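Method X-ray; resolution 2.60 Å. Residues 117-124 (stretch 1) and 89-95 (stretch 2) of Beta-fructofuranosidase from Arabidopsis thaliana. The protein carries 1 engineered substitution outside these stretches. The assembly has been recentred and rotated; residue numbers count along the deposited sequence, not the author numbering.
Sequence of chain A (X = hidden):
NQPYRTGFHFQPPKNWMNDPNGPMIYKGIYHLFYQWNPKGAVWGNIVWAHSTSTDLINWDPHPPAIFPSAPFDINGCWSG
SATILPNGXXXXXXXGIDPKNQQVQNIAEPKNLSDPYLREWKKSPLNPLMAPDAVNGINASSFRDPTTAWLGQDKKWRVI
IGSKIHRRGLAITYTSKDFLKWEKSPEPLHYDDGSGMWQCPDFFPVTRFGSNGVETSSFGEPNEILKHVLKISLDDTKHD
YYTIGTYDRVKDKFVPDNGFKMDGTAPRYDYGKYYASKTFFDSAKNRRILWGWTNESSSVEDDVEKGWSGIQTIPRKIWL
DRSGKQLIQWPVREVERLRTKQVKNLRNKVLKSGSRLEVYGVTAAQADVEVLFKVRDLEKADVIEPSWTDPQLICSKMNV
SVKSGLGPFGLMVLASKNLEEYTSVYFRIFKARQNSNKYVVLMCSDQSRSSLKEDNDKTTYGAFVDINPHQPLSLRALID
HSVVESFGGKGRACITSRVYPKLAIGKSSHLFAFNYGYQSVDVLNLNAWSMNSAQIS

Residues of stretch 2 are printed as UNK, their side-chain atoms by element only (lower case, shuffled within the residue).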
ATOM      1  N   TYR A 117       8.534  20.434  14.321  1.00 45.17           N
ATOM      2  CA  TYR A 117       7.209  20.041  13.875  1.00 44.04           C
ATOM      3  C   TYR A 117       6.898  20.469  12.446  1.00 43.90           C
ATOM      4  O   TYR A 117       6.056  19.859  11.791  1.00 45.05           O
ATOM      5  CB  TYR A 117       6.147  20.590  14.832  1.00 42.95           C
ATOM      6  CG  TYR A 117       6.187  19.982  16.223  1.00 42.53           C
ATOM      7  CD1 TYR A 117       5.251  20.348  17.189  1.00 42.40           C
ATOM      8  CD2 TYR A 117       7.158  19.044  16.575  1.00 42.73           C
ATOM      9  CE1 TYR A 117       5.277  19.799  18.468  1.00 41.57           C
ATOM     10  CE2 TYR A 117       7.197  18.488  17.850  1.00 42.22           C
ATOM     11  CZ  TYR A 117       6.253  18.869  18.791  1.00 42.49           C
ATOM     12  OH  TYR A 117       6.292  18.318  20.054  1.00 42.97           O
ATOM     13  N   LEU A 118       7.582  21.506  11.965  1.00 42.94           N
ATOM     14  CA  LEU A 118       7.386  22.008  10.601  1.00 42.73           C
ATOM     15  C   LEU A 118       5.903  22.203  10.257  1.00 43.40           C
ATOM     16  O   LEU A 118       5.446  21.793   9.188  1.00 42.32           O
ATOM     17  CB  LEU A 118       8.018  21.043   9.581  1.00 41.26           C
ATOM     18  CG  LEU A 118       9.521  20.743   9.615  1.00 39.57           C
ATOM     19  CD1 LEU A 118       9.871  19.680   8.583  1.00 37.96           C
ATOM     20  CD2 LEU A 118      10.302  22.012   9.343  1.00 40.40           C
ATOM     21  N   ARG A 119       5.163  22.842  11.159  1.00 44.69           N
ATOM     22  CA  ARG A 119       3.739  23.070  10.957  1.00 45.77           C
ATOM     23  C   ARG A 119       3.413  24.224  10.014  1.00 44.63           C
ATOM     24  O   ARG A 119       2.350  24.231   9.396  1.00 45.73           O
ATOM     25  CB  ARG A 119       3.035  23.280  12.302  1.00 47.82           C
ATOM     26  CG  ARG A 119       3.166  24.663  12.901  1.00 50.36           C
ATOM     27  CD  ARG A 119       2.544  24.664  14.284  1.00 53.23           C
ATOM     28  NE  ARG A 119       3.334  23.861  15.213  1.00 54.11           N
ATOM     29  CZ  ARG A 119       4.546  24.209  15.637  1.00 56.60           C
ATOM     30  NH1 ARG A 119       5.092  25.344  15.213  1.00 56.97           N
ATOM     31  NH2 ARG A 119       5.217  23.427  16.476  1.00 56.38           N
ATOM     32  N   GLU A 120       4.299  25.205   9.896  1.00 43.17           N
ATOM     33  CA  GLU A 120       4.024  26.308   8.976  1.00 42.58           C
ATOM     34  C   GLU A 120       4.871  26.238   7.710  1.00 41.70           C
ATOM     35  O   GLU A 120       6.084  26.428   7.753  1.00 41.84           O
ATOM     36  CB  GLU A 120       4.228  27.663   9.661  1.00 41.28           C
ATOM     37  CG  GLU A 120       3.129  28.030  10.638  1.00 40.18           C
ATOM     38  CD  GLU A 120       3.223  29.463  11.103  1.00 42.12           C
ATOM     39  OE1 GLU A 120       2.649  30.358  10.437  1.00 41.71           O
ATOM     40  OE2 GLU A 120       3.894  29.701  12.131  1.00 44.12           O
ATOM     41  N   TRP A 121       4.227  25.961   6.581  1.00 41.79           N
ATOM     42  CA  TRP A 121       4.954  25.869   5.322  1.00 41.06           C
ATOM     43  C   TRP A 121       4.882  27.121   4.468  1.00 40.41           C
ATOM     44  O   TRP A 121       3.808  27.680   4.233  1.00 39.10           O
ATOM     45  CB  TRP A 121       4.493  24.661   4.501  1.00 40.59           C
ATOM     46  CG  TRP A 121       4.985  23.365   5.062  1.00 41.73           C
ATOM     47  CD1 TRP A 121       4.543  22.742   6.194  1.00 42.13           C
ATOM     48  CD2 TRP A 121       6.049  22.549   4.541  1.00 42.35           C
ATOM     49  NE1 TRP A 121       5.265  21.587   6.414  1.00 44.66           N
ATOM     50  CE2 TRP A 121       6.194  21.444   5.417  1.00 43.42           C
ATOM     51  CE3 TRP A 121       6.892  22.644   3.425  1.00 41.07           C
ATOM     52  CZ2 TRP A 121       7.151  20.438   5.208  1.00 42.45           C
ATOM     53  CZ3 TRP A 121       7.846  21.645   3.217  1.00 41.91           C
ATOM     54  CH2 TRP A 121       7.965  20.555   4.107  1.00 42.19           C
ATOM     55  N   LYS A 122       6.058  27.549   4.019  1.00 39.82           N
ATOM     56  CA  LYS A 122       6.210  28.727   3.183  1.00 38.46           C
ATOM     57  C   LYS A 122       6.163  28.260   1.735  1.00 37.31           C
ATOM     58  O   LYS A 122       6.813  27.288   1.366  1.00 37.38           O
ATOM     59  CB  LYS A 122       7.551  29.400   3.492  1.00 39.67           C
ATOM     60  CG  LYS A 122       7.676  30.854   3.056  1.00 40.84           C
ATOM     61  CD  LYS A 122       8.932  31.491   3.659  1.00 41.23           C
ATOM     62  CE  LYS A 122       9.198  32.889   3.104  1.00 42.66           C
ATOM     63  NZ  LYS A 122       8.049  33.829   3.262  1.00 44.29           N
ATOM     64  N   LYS A 123       5.379  28.958   0.921  1.00 36.32           N
ATOM     65  CA  LYS A 123       5.214  28.622  -0.484  1.00 33.99           C
ATOM     66  C   LYS A 123       5.766  29.720  -1.396  1.00 33.70           C
ATOM     67  O   LYS A 123       5.215  30.810  -1.456  1.00 35.03           O
ATOM     68  CB  LYS A 123       3.728  28.376  -0.759  1.00 31.92           C
ATOM     69  CG  LYS A 123       3.124  27.384   0.240  1.00 30.15           C
ATOM     70  CD  LYS A 123       1.804  26.791  -0.217  1.00 29.85           C
ATOM     71  CE  LYS A 123       0.630  27.689   0.089  1.00 28.43           C
ATOM     72  NZ  LYS A 123      -0.631  27.077  -0.397  1.00 26.61           N
ATOM     73  N   SER A 124       6.856  29.421  -2.104  1.00 34.69           N
ATOM     74  CA  SER A 124       7.507  30.375  -3.011  1.00 33.95           C
ATOM     75  C   SER A 124       6.542  31.106  -3.929  1.00 34.96           C
ATOM     76  O   SER A 124       5.484  30.585  -4.271  1.00 34.68           O
ATOM     77  CB  SER A 124       8.552  29.663  -3.869  1.00 33.09           C
ATOM     78  OG  SER A 124       8.948  30.471  -4.959  1.00 30.62           O
ATOM     79  N   UNK A  89      17.711  19.581   4.826  1.00 33.63           N
ATOM     80  CA  UNK A  89      16.556  20.444   4.658  1.00 31.43           C
ATOM     81  C   UNK A  89      15.472  19.672   3.904  1.00 31.30           C
ATOM     82  O   UNK A  89      15.765  18.946   2.962  1.00 31.50           O
ATOM     83  c   UNK A  89      14.657  22.763   3.869  1.00 29.23           C
ATOM     84  c   UNK A  89      13.640  23.434   2.982  1.00 26.49           C
ATOM     85  c   UNK A  89      16.971  21.716   3.903  1.00 31.02           C
ATOM     86  n   UNK A  89      14.175  24.721   2.432  1.00 25.72           N
ATOM     87  c   UNK A  89      15.890  22.386   3.061  1.00 31.06           C
ATOM     88  N   UNK A  90      14.208  19.775   4.354  1.00 32.12           N
ATOM     89  CA  UNK A  90      13.088  19.081   3.705  1.00 33.14           C
ATOM     90  C   UNK A  90      12.124  20.026   2.985  1.00 34.17           C
ATOM     91  O   UNK A  90      11.481  20.852   3.621  1.00 36.86           O
ATOM     92  c   UNK A  90      12.418  18.379   4.874  1.00 31.93           C
ATOM     93  c   UNK A  90      13.883  20.041   5.769  1.00 31.95           C
ATOM     94  c   UNK A  90      12.493  19.431   5.932  1.00 31.45           C
ATOM     95  N   UNK A  91      12.026  19.910   1.665  1.00 33.28           N
ATOM     96  CA  UNK A  91      11.112  20.761   0.899  1.00 33.73           C
ATOM     97  C   UNK A  91       9.901  19.947   0.455  1.00 31.73           C
ATOM     98  O   UNK A  91       9.705  18.833   0.928  1.00 34.35           O
ATOM     99  c   UNK A  91      12.474  20.224  -1.140  1.00 38.44           C
ATOM    100  c   UNK A  91      12.820  22.382   0.034  1.00 36.79           C
ATOM    101  c   UNK A  91      11.796  21.343  -0.360  1.00 35.36           C
ATOM    102  N   UNK A  92       9.090  20.497  -0.446  1.00 28.78           N
ATOM    103  CA  UNK A  92       7.914  19.775  -0.957  1.00 25.87           C
ATOM    104  C   UNK A  92       7.565  20.143  -2.396  1.00 24.61           C
ATOM    105  O   UNK A  92       7.713  21.286  -2.822  1.00 25.14           O
ATOM    106  c   UNK A  92       6.714  19.078   1.174  1.00 18.56           C
ATOM    107  c   UNK A  92       6.642  19.989  -0.057  1.00 23.85           C
ATOM    108  c   UNK A  92       5.366  19.693  -0.853  1.00 21.04           C
ATOM    109  c   UNK A  92       5.584  19.253   2.151  1.00 14.60           C
ATOM    110  N   UNK A  93       7.114  19.146  -3.145  1.00 23.02           N
ATOM    111  CA  UNK A  93       6.712  19.340  -4.527  1.00 21.74           C
ATOM    112  C   UNK A  93       5.264  18.872  -4.628  1.00 22.28           C
ATOM    113  O   UNK A  93       4.988  17.678  -4.568  1.00 21.33           O
ATOM    114  c   UNK A  93       8.989  19.144  -5.798  1.00 22.48           C
ATOM    115  c   UNK A  93       9.775  19.388  -4.524  1.00 25.18           C
ATOM    116  c   UNK A  93       9.770  18.221  -6.731  1.00 22.92           C
ATOM    117  c   UNK A  93       7.619  18.529  -5.461  1.00 20.91           C
ATOM    118  N   UNK A  94       4.331  19.813  -4.739  1.00 24.04           N
ATOM    119  CA  UNK A  94       2.925  19.438  -4.837  1.00 25.16           C
ATOM    120  C   UNK A  94       2.242  20.107  -6.030  1.00 26.13           C
ATOM    121  O   UNK A  94       2.647  21.187  -6.479  1.00 26.38           O
ATOM    122  c   UNK A  94       2.268  23.535  -2.923  1.00 28.32           C
ATOM    123  c   UNK A  94       1.009  23.920  -3.339  1.00 26.72           C
ATOM    124  c   UNK A  94       2.177  19.796  -3.550  1.00 23.72           C
ATOM    125  c   UNK A  94       1.761  21.241  -3.468  1.00 25.26           C
ATOM    126  o   UNK A  94       0.658  25.251  -3.258  1.00 29.10           O
ATOM    127  c   UNK A  94       0.123  22.985  -3.818  1.00 25.30           C
ATOM    128  c   UNK A  94       2.638  22.203  -2.988  1.00 27.38           C
ATOM    129  c   UNK A  94       0.500  21.651  -3.884  1.00 24.98           C
ATOM    130  N   UNK A  95       1.203  19.436  -6.526  1.00 25.88           N
ATOM    131  CA  UNK A  95       0.406  19.883  -7.662  1.00 24.19           C
ATOM    132  C   UNK A  95      -0.757  20.765  -7.225  1.00 22.11           C
ATOM    133  O   UNK A  95      -1.673  20.306  -6.549  1.00 20.07           O
ATOM    134  c   UNK A  95      -0.825  19.141  -9.765  1.00 28.33           C
ATOM    135  o   UNK A  95       0.793  17.690  -8.703  1.00 26.71           O
ATOM    136  c   UNK A  95      -0.213  18.675  -8.435  1.00 25.96           C
TER

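Position 89 carries four carbons in an unbranched row that ends in a nitrogen, and this side chain is out of reach of stretch 1. The pattern is that of a lysine, and Lys89 takes no part in the contact.

At position 90 three side-chain carbons close a ring onto the backbone nitrogen. The CA-to-CB bond points toward stretch 1, and one ring carbon lies 3.7 Å from CD1 of Leu118. Only proline closes such a ring, so the apolar pair is CG of Pro90 with the CD1 methyl of Leu118, at van der Waals distance. The carbonyl O of Pro90 also approaches Trp121, 3.6 Å from CH2 of the indole.

Position 91 has three carbons, one carrying the other two, and no heteroatom. Its CA-to-CB bond points away from stretch 1, and the contact passes through the backbone instead: the C atom of position 91 sits 3.8 Å from CZ3 of Trp121, at the indole edge and near the ring plane. The side chain is that of a valine, Val91.

Position 92 shows four carbons forked at the first, with one arm two carbons long. The terminal carbon of that longer arm lies 3.3 Å from CH2 of Trp121. The fork at CB identifies isoleucine. CD1 of Ile92 stands 3.5 Å from the centroid of the six-membered ring of Trp121 and 17° off its normal, a CH-pi contact over the face. The m, t rotamer (chi1 -80°, chi2 177°) extends the arm to that place.

Position 93 also has four carbons, but forked at the second, and they are out of reach of stretch 1; hence leucine, Leu93.

Position 94 bears one carbon, then a ring of six carbons with an oxygen attached. That oxygen lies 3.6 Å from CD of Lys123, a contact without a hydrogen bond. The residue is tyrosine, and the hydroxyl of Tyr94 is hydrogen-bonded elsewhere in the structure.

Position 95 has a first carbon carrying one oxygen and one carbon, out of reach of stretch 1. It is threonine, Thr95.

The contact buries 274 Å² in total and contains no hydrogen bond between the stretches. Trp121 is its centre, covered over 79 Å² and touching three successive residues, Pro90 to Ile92. Within stretch 1, NE1 of Trp121 donates a weak hydrogen bond to O of Leu118 (2.8 Å, 116°). Leu118 and Lys123 extend the packing to Pro90 and Tyr94, so the contact consists of van der Waals packing, chiefly around the indole, with a CH-pi contact from Ile92.

Stretch 2 89-95: KPVILYT
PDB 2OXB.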